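Local coordinates for uncharacterized protein (Silicibacter pomeroyi DSS-3, PDB 2RE3), which is of unknown function but belongs to the DUF1285 family and may take part in signal transduction, at residues L32-F37 / I70-E75; R44-R47 / W51-Q54; V99-A104 / Q110-T115; R131-P136 / A142-V147. All coordinates share one frame; numbering follows the deposited sequence.

Contact 1: L32-F37 / I70-E75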
loop_
_atom_site.group_PDB
_atom_site.type_symbol
_atom_site.label_atom_id
_atom_site.label_comp_id
_atom_site.label_asym_id
_atom_site.label_seq_id
_atom_site.Cartn_x
_atom_site.Cartn_y
_atom_site.Cartn_z
ATOM N N LEU A 32 6.238 -11.982 13.757
ATOM C CA LEU A 32 6.870 -12.799 14.787
ATOM C C LEU A 32 6.837 -12.102 16.144
ATOM O O LEU A 32 7.010 -12.757 17.182
ATOM C CB LEU A 32 8.314 -13.107 14.457
ATOM C CG LEU A 32 8.604 -14.103 13.340
ATOM C CD1 LEU A 32 10.126 -14.125 13.162
ATOM C CD2 LEU A 32 8.050 -15.468 13.680
ATOM N N TRP A 33 6.586 -10.789 16.131
ATOM C CA TRP A 33 6.804 -9.950 17.297
ATOM C C TRP A 33 5.513 -9.445 17.921
ATOM O O TRP A 33 4.610 -8.991 17.222
ATOM C CB TRP A 33 7.692 -8.769 16.915
ATOM C CG TRP A 33 8.968 -9.175 16.263
ATOM C CD1 TRP A 33 9.674 -10.326 16.489
ATOM C CD2 TRP A 33 9.694 -8.449 15.260
ATOM N NE1 TRP A 33 10.796 -10.359 15.693
ATOM C CE2 TRP A 33 10.834 -9.219 14.931
ATOM C CE3 TRP A 33 9.502 -7.227 14.623
ATOM C CZ2 TRP A 33 11.770 -8.804 13.974
ATOM C CZ3 TRP A 33 10.434 -6.808 13.702
ATOM C CH2 TRP A 33 11.559 -7.593 13.386
ATOM N N ASN A 34 5.436 -9.526 19.246
ATOM C CA ASN A 34 4.283 -9.002 19.991
ATOM C C ASN A 34 4.728 -8.289 21.242
ATOM O O ASN A 34 4.411 -8.701 22.364
ATOM C CB ASN A 34 3.298 -10.118 20.288
ATOM C CG ASN A 34 2.646 -10.617 19.041
ATOM O OD1 ASN A 34 2.915 -11.726 18.587
ATOM N ND2 ASN A 34 1.829 -9.772 18.437
ATOM N N PRO A 35 5.473 -7.203 21.045
ATOM C CA PRO A 35 5.951 -6.396 22.145
ATOM C C PRO A 35 4.806 -5.604 22.753
ATOM O O PRO A 35 3.757 -5.471 22.140
ATOM C CB PRO A 35 6.940 -5.460 21.477
ATOM C CG PRO A 35 6.358 -5.286 20.091
ATOM C CD PRO A 35 5.912 -6.661 19.746
ATOM N N PRO A 36 5.002 -5.069 23.953
ATOM C CA PRO A 36 3.872 -4.347 24.532
ATOM C C PRO A 36 3.748 -3.001 23.837
ATOM O O PRO A 36 4.730 -2.479 23.334
ATOM C CB PRO A 36 4.247 -4.218 26.010
ATOM C CG PRO A 36 5.745 -4.309 26.037
ATOM C CD PRO A 36 6.211 -5.021 24.804
ATOM N N PHE A 37 2.529 -2.496 23.773
ATOM C CA PHE A 37 2.194 -1.242 23.104
ATOM C C PHE A 37 2.770 -0.056 23.859
ATOM O O PHE A 37 2.405 0.165 24.996
ATOM C CB PHE A 37 0.671 -1.159 23.092
ATOM C CG PHE A 37 0.111 0.109 22.525
ATOM C CD1 PHE A 37 0.365 0.482 21.199
ATOM C CD2 PHE A 37 -0.734 0.900 23.284
ATOM C CE1 PHE A 37 -0.181 1.636 20.675
ATOM C CE2 PHE A 37 -1.289 2.050 22.757
ATOM C CZ PHE A 37 -1.017 2.424 21.463
ATOM N N ILE A 70 8.981 -1.703 8.988
ATOM C CA ILE A 70 8.468 -2.277 10.248
ATOM C C ILE A 70 6.977 -1.986 10.465
ATOM O O ILE A 70 6.474 -2.015 11.591
ATOM C CB ILE A 70 9.331 -1.867 11.475
ATOM C CG1 ILE A 70 9.444 -0.328 11.603
ATOM C CG2 ILE A 70 10.689 -2.583 11.381
ATOM C CD1 ILE A 70 9.894 0.162 12.985
ATOM N N LEU A 71 6.282 -1.695 9.367
ATOM C CA LEU A 71 4.856 -1.510 9.418
ATOM C C LEU A 71 4.174 -2.857 9.660
ATOM O O LEU A 71 4.544 -3.894 9.070
ATOM C CB LEU A 71 4.356 -0.931 8.114
ATOM C CG LEU A 71 4.353 0.582 7.985
ATOM C CD1 LEU A 71 4.223 0.926 6.546
ATOM C CD2 LEU A 71 3.179 1.148 8.793
ATOM N N LYS A 72 3.180 -2.829 10.537
ATOM C CA LYS A 72 2.392 -3.986 10.855
ATOM C C LYS A 72 0.929 -3.547 10.964
ATOM O O LYS A 72 0.604 -2.524 11.576
ATOM C CB LYS A 72 2.868 -4.568 12.181
ATOM C CG LYS A 72 2.176 -5.866 12.576
ATOM C CD LYS A 72 2.654 -6.403 13.939
ATOM C CE LYS A 72 2.325 -7.912 14.101
ATOM N NZ LYS A 72 2.768 -8.478 15.430
ATOM N N ARG A 73 0.052 -4.332 10.372
ATOM C CA ARG A 73 -1.362 -4.090 10.468
ATOM C C ARG A 73 -1.959 -5.030 11.503
ATOM O O ARG A 73 -1.706 -6.231 11.464
ATOM C CB ARG A 73 -1.997 -4.376 9.112
ATOM C CG ARG A 73 -3.428 -3.965 9.026
ATOM C CD ARG A 73 -4.075 -4.448 7.771
ATOM N NE ARG A 73 -5.504 -4.319 7.899
ATOM C CZ ARG A 73 -6.366 -4.426 6.894
ATOM N NH1 ARG A 73 -5.969 -4.639 5.652
ATOM N NH2 ARG A 73 -7.654 -4.284 7.145
ATOM N N GLU A 74 -2.747 -4.504 12.431
ATOM C CA GLU A 74 -3.546 -5.356 13.316
ATOM C C GLU A 74 -4.968 -4.867 13.221
ATOM O O GLU A 74 -5.225 -3.667 13.366
ATOM C CB GLU A 74 -3.049 -5.294 14.750
ATOM C CG GLU A 74 -1.662 -5.894 14.882
ATOM C CD GLU A 74 -1.011 -5.702 16.242
ATOM O OE1 GLU A 74 -1.602 -5.079 17.150
ATOM O OE2 GLU A 74 0.123 -6.181 16.395
ATOM N N GLU A 75 -5.888 -5.789 12.973
ATOM C CA GLU A 75 -7.266 -5.431 12.662
ATOM C C GLU A 75 -7.234 -4.375 11.551
ATOM O O GLU A 75 -6.704 -4.667 10.447
ATOM C CB GLU A 75 -8.014 -5.036 13.942
ATOM C CG GLU A 75 -7.988 -6.185 14.977
ATOM C CD GLU A 75 -9.194 -6.210 15.904
ATOM O OE1 GLU A 75 -10.340 -6.044 15.405
ATOM O OE2 GLU A 75 -9.001 -6.419 17.129
#
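Lys72 reaches from its strand to the backbone of Trp33 and the amide of Asn34, and its NZ makes the close approaches. The side chain leaves CB with CG anti to the backbone N (chi1 -176°) and stays extended to the tip, bridging most of the gap between strand and loop, where Lys72 CA and Trp33 CA are 9.8 Å apart. The side chain also touches Val81 and His31. CE is the first atom to come near the 32-37 loop, 4.0 Å from Trp33 O; Lys72 NZ then ends 2.6 Å from that same Trp33 O. Strand 71-74 is the outermost strand of a mixed six-stranded sheet and pairs antiparallel with strand 77-81, Lys72 bonding through its backbone to Tyr79, so the lysine links the edge strand to the loop before strand 37-45. Lys72 NZ also gives a hydrogen bond to Val30 O and forms a long salt bridge to Glu74 OE2 at 3.6 Å, partners that would probably favour the charged form of the lysine. Glu74 in turn uses OE1 for a salt bridge with Lys86. Asn34 crosses Lys72 at about a right angle; in the conformer described, Asn34 ND2 stands 3.4 Å from Lys72 NZ, two donors, so the approach is not a hydrogen bond.

Contact 2: R44-R47 / W51-Q54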
loop_
_atom_site.group_PDB
_atom_site.type_symbol
_atom_site.label_atom_id
_atom_site.label_comp_id
_atom_site.label_asym_id
_atom_site.label_seq_id
_atom_site.Cartn_x
_atom_site.Cartn_y
_atom_site.Cartn_z
ATOM N N ARG A 44 1.754 10.274 10.671
ATOM C CA ARG A 44 0.627 10.104 9.781
ATOM C C ARG A 44 1.167 9.866 8.389
ATOM O O ARG A 44 1.980 10.653 7.932
ATOM C CB ARG A 44 -0.208 11.364 9.775
ATOM C CG ARG A 44 -1.293 11.387 8.732
ATOM C CD ARG A 44 -2.306 12.505 9.020
ATOM N NE ARG A 44 -1.709 13.815 8.797
ATOM C CZ ARG A 44 -1.613 14.410 7.610
ATOM N NH1 ARG A 44 -2.103 13.843 6.526
ATOM N NH2 ARG A 44 -1.032 15.602 7.508
ATOM N N ILE A 45 0.735 8.781 7.742
ATOM C CA ILE A 45 1.011 8.530 6.335
ATOM C C ILE A 45 -0.130 9.097 5.517
ATOM O O ILE A 45 -1.250 8.547 5.504
ATOM C CB ILE A 45 1.130 7.026 6.028
ATOM C CG1 ILE A 45 2.171 6.375 6.965
ATOM C CG2 ILE A 45 1.502 6.815 4.563
ATOM C CD1 ILE A 45 2.347 4.884 6.782
ATOM N N ALA A 46 0.127 10.209 4.844
ATOM C CA ALA A 46 -0.925 10.823 4.012
ATOM C C ALA A 46 -1.295 9.909 2.840
ATOM O O ALA A 46 -0.538 9.029 2.462
ATOM C CB ALA A 46 -0.511 12.209 3.499
ATOM N N ARG A 47 -2.474 10.155 2.290
ATOM C CA ARG A 47 -3.011 9.463 1.112
ATOM C C ARG A 47 -2.048 9.403 -0.077
ATOM O O ARG A 47 -2.110 8.475 -0.889
ATOM C CB ARG A 47 -4.282 10.195 0.671
ATOM C CG ARG A 47 -5.149 9.422 -0.263
ATOM C CD ARG A 47 -6.616 9.925 -0.237
ATOM N NE ARG A 47 -7.525 8.932 -0.818
ATOM C CZ ARG A 47 -7.634 8.665 -2.128
ATOM N NH1 ARG A 47 -6.895 9.326 -3.027
ATOM N NH2 ARG A 47 -8.499 7.730 -2.548
ATOM N N TRP A 51 4.890 11.044 4.646
ATOM C CA TRP A 51 4.857 10.824 6.094
ATOM C C TRP A 51 4.963 12.172 6.782
ATOM O O TRP A 51 5.761 13.035 6.372
ATOM C CB TRP A 51 6.000 9.902 6.516
ATOM C CG TRP A 51 5.782 8.437 6.210
ATOM C CD1 TRP A 51 5.347 7.901 5.041
ATOM C CD2 TRP A 51 6.035 7.326 7.088
ATOM N NE1 TRP A 51 5.315 6.518 5.132
ATOM C CE2 TRP A 51 5.717 6.153 6.388
ATOM C CE3 TRP A 51 6.488 7.216 8.407
ATOM C CZ2 TRP A 51 5.831 4.888 6.966
ATOM C CZ3 TRP A 51 6.599 5.956 8.971
ATOM C CH2 TRP A 51 6.286 4.816 8.252
ATOM N N PHE A 52 4.136 12.388 7.795
ATOM C CA PHE A 52 4.156 13.648 8.524
ATOM C C PHE A 52 4.508 13.324 9.938
ATOM O O PHE A 52 3.992 12.358 10.470
ATOM C CB PHE A 52 2.798 14.303 8.511
ATOM C CG PHE A 52 2.442 14.939 7.205
ATOM C CD1 PHE A 52 1.899 14.197 6.185
ATOM C CD2 PHE A 52 2.601 16.285 7.016
ATOM C CE1 PHE A 52 1.543 14.808 4.990
ATOM C CE2 PHE A 52 2.243 16.866 5.842
ATOM C CZ PHE A 52 1.714 16.113 4.831
ATOM N N TYR A 53 5.396 14.117 10.539
ATOM C CA TYR A 53 5.777 13.916 11.930
ATOM C C TYR A 53 5.495 15.219 12.696
ATOM O O TYR A 53 5.999 16.271 12.353
ATOM C CB TYR A 53 7.247 13.494 12.029
ATOM C CG TYR A 53 7.756 13.313 13.442
ATOM C CD1 TYR A 53 7.373 12.224 14.206
ATOM C CD2 TYR A 53 8.627 14.227 14.011
ATOM C CE1 TYR A 53 7.831 12.069 15.521
ATOM C CE2 TYR A 53 9.094 14.082 15.317
ATOM C CZ TYR A 53 8.704 12.997 16.064
ATOM O OH TYR A 53 9.167 12.847 17.352
ATOM N N GLN A 54 4.663 15.152 13.723
ATOM C CA GLN A 54 4.263 16.359 14.424
ATOM C C GLN A 54 3.718 17.413 13.452
ATOM O O GLN A 54 3.886 18.608 13.695
ATOM C CB GLN A 54 5.442 16.973 15.181
ATOM C CG GLN A 54 6.079 16.101 16.235
ATOM C CD GLN A 54 7.460 16.619 16.634
ATOM O OE1 GLN A 54 8.015 17.506 15.964
ATOM N NE2 GLN A 54 8.032 16.055 17.696
#
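The beta hairpin of strands 37-45 and 51-53 brings Arg44 opposite Phe52 as an antiparallel hydrogen-bonded pair, and Ile45 opposite Trp51 as the non-hydrogen-bonded pair next to it. Phe52 N donates to Arg44 O at 2.8 Å and Arg44 N returns a bond to Phe52 O at 3.1 Å; Trp51 CA adds a CA-H...O contact to Arg44 O. On the Arg44 face of the sheet the two side chains run side by side. The arginine chain turns at chi3 (70°), which lays the guanidinium flat on the phenyl ring: the planes are 20° apart, the centres 4.2 Å, and Arg44 NH2 sits over the ring centre, 3.5 Å from Phe52 CG. This is a cation-pi stack over the face, which probably limits the rotation of both groups. Within the sheet the hairpin is flanked by strand 86-91 beside strand 37-45 and by strand 56-57 beside strand 51-53, and Arg44 NH1 also forms a salt bridge with Asp92. Ala46, in the turn, puts CB against the edge of the same ring, 3.6 Å from Phe52 CE1. On the other face, Ile45 lies alongside the Trp51 indole. Its CG1 makes a CH-pi contact over the five-membered ring, 3.7 Å from the centroid and 17° off the normal, while Ile45 CD1 reaches the six-membered ring at Trp51 CZ2, 3.5 Å away. Val64, Phe67 and Ser68 of helix 61-68 also touch the indole.

Contact 3: V99-A104 / Q110-T115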
loop_
_atom_site.group_PDB
_atom_site.type_symbol
_atom_site.label_atom_id
_atom_site.label_comp_id
_atom_site.label_asym_id
_atom_site.label_seq_id
_atom_site.Cartn_x
_atom_site.Cartn_y
_atom_site.Cartn_z
ATOM N N VAL A 99 3.234 3.447 -7.495
ATOM C CA VAL A 99 3.638 4.490 -8.441
ATOM C C VAL A 99 4.030 3.987 -9.814
ATOM O O VAL A 99 4.260 4.777 -10.718
ATOM C CB VAL A 99 4.817 5.296 -7.907
ATOM C CG1 VAL A 99 4.384 6.049 -6.617
ATOM C CG2 VAL A 99 6.043 4.376 -7.701
ATOM N N ASP A 100 4.110 2.682 -9.977
ATOM C CA ASP A 100 4.461 2.099 -11.255
ATOM C C ASP A 100 3.775 0.755 -11.422
ATOM O O ASP A 100 3.534 0.048 -10.451
ATOM C CB ASP A 100 5.978 1.936 -11.348
ATOM C CG ASP A 100 6.473 1.935 -12.768
ATOM O OD1 ASP A 100 5.702 2.361 -13.648
ATOM O OD2 ASP A 100 7.628 1.516 -13.004
ATOM N N VAL A 101 3.429 0.416 -12.656
ATOM C CA VAL A 101 2.906 -0.907 -12.954
ATOM C C VAL A 101 3.563 -1.343 -14.244
ATOM O O VAL A 101 3.744 -0.539 -15.157
ATOM C CB VAL A 101 1.360 -0.943 -13.084
ATOM C CG1 VAL A 101 0.865 0.076 -14.105
ATOM C CG2 VAL A 101 0.893 -2.344 -13.470
ATOM N N GLU A 102 3.902 -2.630 -14.290
ATOM C CA GLU A 102 4.582 -3.273 -15.406
ATOM C C GLU A 102 3.689 -4.443 -15.869
ATOM O O GLU A 102 3.209 -5.213 -15.021
ATOM C CB GLU A 102 5.940 -3.787 -14.898
ATOM C CG GLU A 102 6.725 -4.669 -15.863
ATOM C CD GLU A 102 7.272 -5.940 -15.206
ATOM O OE1 GLU A 102 8.201 -5.839 -14.360
ATOM O OE2 GLU A 102 6.771 -7.033 -15.567
ATOM N N VAL A 103 3.445 -4.577 -17.178
ATOM C CA VAL A 103 2.677 -5.734 -17.683
ATOM C C VAL A 103 3.595 -6.755 -18.330
ATOM O O VAL A 103 4.568 -6.400 -18.979
ATOM C CB VAL A 103 1.690 -5.424 -18.825
ATOM C CG1 VAL A 103 0.360 -6.108 -18.527
ATOM C CG2 VAL A 103 1.530 -3.946 -19.082
ATOM N N ALA A 104 3.261 -8.026 -18.193
ATOM C CA ALA A 104 3.924 -9.051 -18.985
ATOM C C ALA A 104 2.829 -9.943 -19.482
ATOM O O ALA A 104 1.770 -10.034 -18.866
ATOM C CB ALA A 104 4.921 -9.828 -18.153
ATOM N N GLN A 110 -2.181 -12.303 -18.700
ATOM C CA GLN A 110 -1.293 -11.157 -18.356
ATOM C C GLN A 110 -0.956 -11.105 -16.862
ATOM O O GLN A 110 -1.724 -11.561 -16.042
ATOM C CB GLN A 110 -1.864 -9.814 -18.851
ATOM C CG GLN A 110 -2.481 -8.925 -17.802
ATOM C CD GLN A 110 -3.263 -7.708 -18.356
ATOM O OE1 GLN A 110 -2.909 -7.106 -19.383
ATOM N NE2 GLN A 110 -4.323 -7.336 -17.644
ATOM N N VAL A 111 0.219 -10.581 -16.537
ATOM C CA VAL A 111 0.662 -10.411 -15.155
ATOM C C VAL A 111 1.045 -8.940 -14.902
ATOM O O VAL A 111 1.800 -8.314 -15.663
ATOM C CB VAL A 111 1.874 -11.336 -14.817
ATOM C CG1 VAL A 111 2.262 -11.194 -13.339
ATOM C CG2 VAL A 111 1.548 -12.786 -15.150
ATOM N N LEU A 112 0.505 -8.392 -13.833
ATOM C CA LEU A 112 0.731 -6.991 -13.477
ATOM C C LEU A 112 1.631 -6.928 -12.246
ATOM O O LEU A 112 1.254 -7.402 -11.176
ATOM C CB LEU A 112 -0.600 -6.267 -13.196
ATOM C CG LEU A 112 -1.679 -6.243 -14.285
ATOM C CD1 LEU A 112 -2.982 -5.558 -13.780
ATOM C CD2 LEU A 112 -1.166 -5.535 -15.496
ATOM N N THR A 113 2.828 -6.361 -12.411
ATOM C CA THR A 113 3.747 -6.134 -11.297
ATOM C C THR A 113 3.803 -4.644 -10.929
ATOM O O THR A 113 4.157 -3.776 -11.742
ATOM C CB THR A 113 5.126 -6.691 -11.586
ATOM O OG1 THR A 113 5.008 -8.101 -11.748
ATOM C CG2 THR A 113 6.084 -6.407 -10.421
ATOM N N PHE A 114 3.430 -4.366 -9.687
ATOM C CA PHE A 114 3.380 -3.006 -9.178
ATOM C C PHE A 114 4.624 -2.705 -8.352
ATOM O O PHE A 114 5.164 -3.594 -7.692
ATOM C CB PHE A 114 2.180 -2.847 -8.282
ATOM C CG PHE A 114 0.877 -2.857 -9.001
ATOM C CD1 PHE A 114 0.234 -4.035 -9.267
ATOM C CD2 PHE A 114 0.279 -1.672 -9.388
ATOM C CE1 PHE A 114 -0.966 -4.038 -9.913
ATOM C CE2 PHE A 114 -0.934 -1.677 -10.023
ATOM C CZ PHE A 114 -1.552 -2.864 -10.292
ATOM N N THR A 115 5.060 -1.458 -8.407
ATOM C CA THR A 115 6.090 -0.928 -7.548
ATOM C C THR A 115 5.468 0.211 -6.745
ATOM O O THR A 115 4.714 1.032 -7.325
ATOM C CB THR A 115 7.268 -0.411 -8.385
ATOM O OG1 THR A 115 7.813 -1.520 -9.114
ATOM C CG2 THR A 115 8.363 0.227 -7.507
HETATM O O HOH W 1 4.565 -8.278 -14.848
#
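Thr115 O is gripped by two backbone donors, Val99 N at 2.8 Å and Asp100 N at 3.2 Å, so that two consecutive residues face one: a classic beta bulge. Asp100 O takes Thr115 N in return. Beyond the bulge the hairpin of strands 96-104 and 111-116 is regular and antiparallel, with paired bonds joining Glu102 to Thr113 and Ala104 to Val111. The face toward helix 157-164 holds Val101, Val103, Leu112 and Phe114. CG2 of Val101, anti to its own N, lies over the Phe114 ring, 4.0 Å from the centroid and 14° off the normal, a CH-pi contact; Val103 CG1 meets Leu112 CD2 at 3.4 Å. Leu163 of the helix touches Val101, Leu112 and Phe114 on this side. The other face is mixed, with Asp100, Glu102, Thr113 and Thr115 beside Ala104 and Val111: a water lies 2.9 Å from Val111 O and 3.1 Å from Thr113 OG1, and it also meets Glu102 OE2 in the conformer described. The chemistry thus gives the hairpin apolar contacts on the helix side and a mostly polar, more exposed and partly hydrated other side.

Contact 4: R131-P136 / A142-V147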
loop_
_atom_site.group_PDB
_atom_site.type_symbol
_atom_site.label_atom_id
_atom_site.label_comp_id
_atom_site.label_asym_id
_atom_site.label_seq_id
_atom_site.Cartn_x
_atom_site.Cartn_y
_atom_site.Cartn_z
ATOM N N ARG A 131 -8.232 -4.577 -5.419
ATOM C CA ARG A 131 -9.569 -4.367 -4.845
ATOM C C ARG A 131 -10.125 -3.095 -5.439
ATOM O O ARG A 131 -9.358 -2.196 -5.747
ATOM C CB ARG A 131 -9.397 -4.209 -3.340
ATOM C CG ARG A 131 -10.547 -3.604 -2.609
ATOM C CD ARG A 131 -10.445 -3.896 -1.131
ATOM N NE ARG A 131 -9.433 -3.073 -0.460
ATOM C CZ ARG A 131 -9.644 -1.843 0.015
ATOM N NH1 ARG A 131 -10.819 -1.230 -0.112
ATOM N NH2 ARG A 131 -8.660 -1.199 0.617
HETATM N N MSE A 132 -11.445 -3.035 -5.626
HETATM C CA MSE A 132 -12.112 -1.787 -6.035
HETATM C C MSE A 132 -12.685 -1.099 -4.810
HETATM O O MSE A 132 -13.293 -1.756 -3.972
HETATM C CB MSE A 132 -13.209 -2.007 -7.125
HETATM C CG MSE A 132 -14.328 -3.063 -6.895
HETATM SE SE MSE A 132 -15.819 -3.063 -8.265
HETATM C CE MSE A 132 -16.926 -4.297 -7.248
ATOM N N ALA A 133 -12.435 0.203 -4.674
ATOM C CA ALA A 133 -13.063 0.995 -3.656
ATOM C C ALA A 133 -13.371 2.256 -4.412
ATOM O O ALA A 133 -12.937 2.415 -5.559
ATOM C CB ALA A 133 -12.121 1.246 -2.507
ATOM N N GLN A 134 -14.148 3.138 -3.810
ATOM C CA GLN A 134 -14.449 4.400 -4.452
ATOM C C GLN A 134 -13.823 5.479 -3.614
ATOM O O GLN A 134 -13.483 5.257 -2.445
ATOM C CB GLN A 134 -15.963 4.597 -4.637
ATOM C CG GLN A 134 -16.581 3.649 -5.682
ATOM C CD GLN A 134 -16.791 2.227 -5.154
ATOM O OE1 GLN A 134 -17.395 2.026 -4.093
ATOM N NE2 GLN A 134 -16.302 1.238 -5.894
ATOM N N ASP A 135 -13.621 6.632 -4.240
ATOM C CA ASP A 135 -13.033 7.763 -3.560
ATOM C C ASP A 135 -14.026 8.166 -2.448
ATOM O O ASP A 135 -15.232 8.329 -2.725
ATOM C CB ASP A 135 -12.774 8.904 -4.567
ATOM C CG ASP A 135 -11.774 9.948 -4.069
ATOM O OD1 ASP A 135 -11.190 9.804 -2.967
ATOM O OD2 ASP A 135 -11.580 10.932 -4.810
ATOM N N PRO A 136 -13.540 8.242 -1.176
ATOM C CA PRO A 136 -14.410 8.897 -0.198
ATOM C C PRO A 136 -14.938 10.203 -0.825
ATOM O O PRO A 136 -16.146 10.328 -1.081
ATOM C CB PRO A 136 -13.486 9.152 1.020
ATOM C CG PRO A 136 -12.159 8.467 0.728
ATOM C CD PRO A 136 -12.274 7.746 -0.584
ATOM N N ALA A 142 -11.263 4.325 -6.682
ATOM C CA ALA A 142 -9.912 4.336 -6.089
ATOM C C ALA A 142 -9.513 2.881 -5.780
ATOM O O ALA A 142 -9.932 2.287 -4.782
ATOM C CB ALA A 142 -9.875 5.164 -4.830
ATOM N N PRO A 143 -8.720 2.281 -6.651
ATOM C CA PRO A 143 -8.399 0.888 -6.461
ATOM C C PRO A 143 -7.081 0.705 -5.694
ATOM O O PRO A 143 -6.179 1.536 -5.791
ATOM C CB PRO A 143 -8.247 0.390 -7.895
ATOM C CG PRO A 143 -7.695 1.550 -8.634
ATOM C CD PRO A 143 -8.052 2.815 -7.842
ATOM N N TYR A 144 -6.981 -0.401 -4.968
ATOM C CA TYR A 144 -5.784 -0.754 -4.224
ATOM C C TYR A 144 -5.205 -2.059 -4.714
ATOM O O TYR A 144 -5.891 -2.816 -5.401
ATOM C CB TYR A 144 -6.137 -0.909 -2.766
ATOM C CG TYR A 144 -6.804 0.310 -2.159
ATOM C CD1 TYR A 144 -8.154 0.544 -2.343
ATOM C CD2 TYR A 144 -6.084 1.218 -1.367
ATOM C CE1 TYR A 144 -8.796 1.632 -1.759
ATOM C CE2 TYR A 144 -6.720 2.320 -0.770
ATOM C CZ TYR A 144 -8.088 2.508 -0.982
ATOM O OH TYR A 144 -8.754 3.561 -0.440
ATOM N N VAL A 145 -3.944 -2.318 -4.360
ATOM C CA VAL A 145 -3.332 -3.644 -4.516
ATOM C C VAL A 145 -2.591 -4.039 -3.233
ATOM O O VAL A 145 -1.950 -3.221 -2.578
ATOM C CB VAL A 145 -2.389 -3.727 -5.730
ATOM C CG1 VAL A 145 -1.247 -2.716 -5.652
ATOM C CG2 VAL A 145 -1.803 -5.116 -5.845
ATOM N N HIS A 146 -2.735 -5.298 -2.854
ATOM C CA HIS A 146 -2.085 -5.825 -1.665
ATOM C C HIS A 146 -0.596 -5.981 -1.935
ATOM O O HIS A 146 -0.188 -6.455 -3.009
ATOM C CB HIS A 146 -2.713 -7.174 -1.319
ATOM C CG HIS A 146 -2.126 -7.870 -0.128
ATOM N ND1 HIS A 146 -1.142 -8.821 -0.248
ATOM C CD2 HIS A 146 -2.447 -7.824 1.188
ATOM C CE1 HIS A 146 -0.852 -9.308 0.950
ATOM N NE2 HIS A 146 -1.630 -8.723 1.840
ATOM N N VAL A 147 0.208 -5.542 -0.979
ATOM C CA VAL A 147 1.670 -5.649 -1.061
ATOM C C VAL A 147 2.135 -6.745 -0.115
ATOM O O VAL A 147 2.808 -7.671 -0.539
ATOM C CB VAL A 147 2.342 -4.331 -0.643
ATOM C CG1 VAL A 147 3.875 -4.453 -0.740
ATOM C CG2 VAL A 147 1.738 -3.166 -1.446
#
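Arg131 sends CG away from its own N (chi1 163°) and then folds at chi3 (76°), and this kink swings the guanidinium back across the strand pair onto Tyr144. The two groups lie nearly parallel, planes 12° apart and centres 4.2 Å apart. The charge sits off-centre: Arg131 NH2 rides over the rim of the ring, 3.5 Å from Tyr144 CD1. NH2 also forms a salt bridge with Glu152, whose carboxylate probably helps to fix the rotation of the guanidinium over the tyrosine. Tyr144 is fixed at its far end as well, its OH hydrogen-bonded to Asp93. In the plane of the ring, Ala133 CB closes on the edge at Tyr144 CE1, 3.4 Å away, so that one face and one edge of the phenol are covered from the 131-136 segment. The backbones are joined in antiparallel fashion. Arg131 N donates to Tyr144 O at 2.9 Å and Tyr144 N to Arg131 O at 3.1 Å. Further along, Ala142 N gives a bond of 2.8 Å to Ala133 O, whereas the return bond from Ala133 N to Ala142 O is weak. Pro143 CB lies 3.5 Å from Arg131 O. Such a cross-strand cation-pi stack on a hydrogen-bonded antiparallel pair belongs here to the outer edge of the second six-stranded sheet, where the short strand 130-131 flanks strand 144-148.

Overall arrangement
Contacts 1 and 2 both reach one six-stranded mixed sheet and contacts 3 and 4 the other. Both sheets have the same strand order, consistent with a fold built from repeated motifs: contacts 2 and 3 occupy the first hairpin of each, contacts 1 and 4 involve the opposite edge. Within a sheet the contacts touch, Leu71 CD1 meeting Trp51 CZ2 at 4.3 Å and Phe114 CG meeting Val145 CG1 at 4.0 Å. Between the sheets, Arg47 reaches contact 4, packing Arg47 NH2 on Ala142 CB at 3.7 Å with a weak ion pair to Asp135. Contacts 1 and 3 lie farthest apart, centres about 29 Å. No active site is known; a glycerol about 4 Å from the Trp33 side chain is probably from the crystallisation liquor.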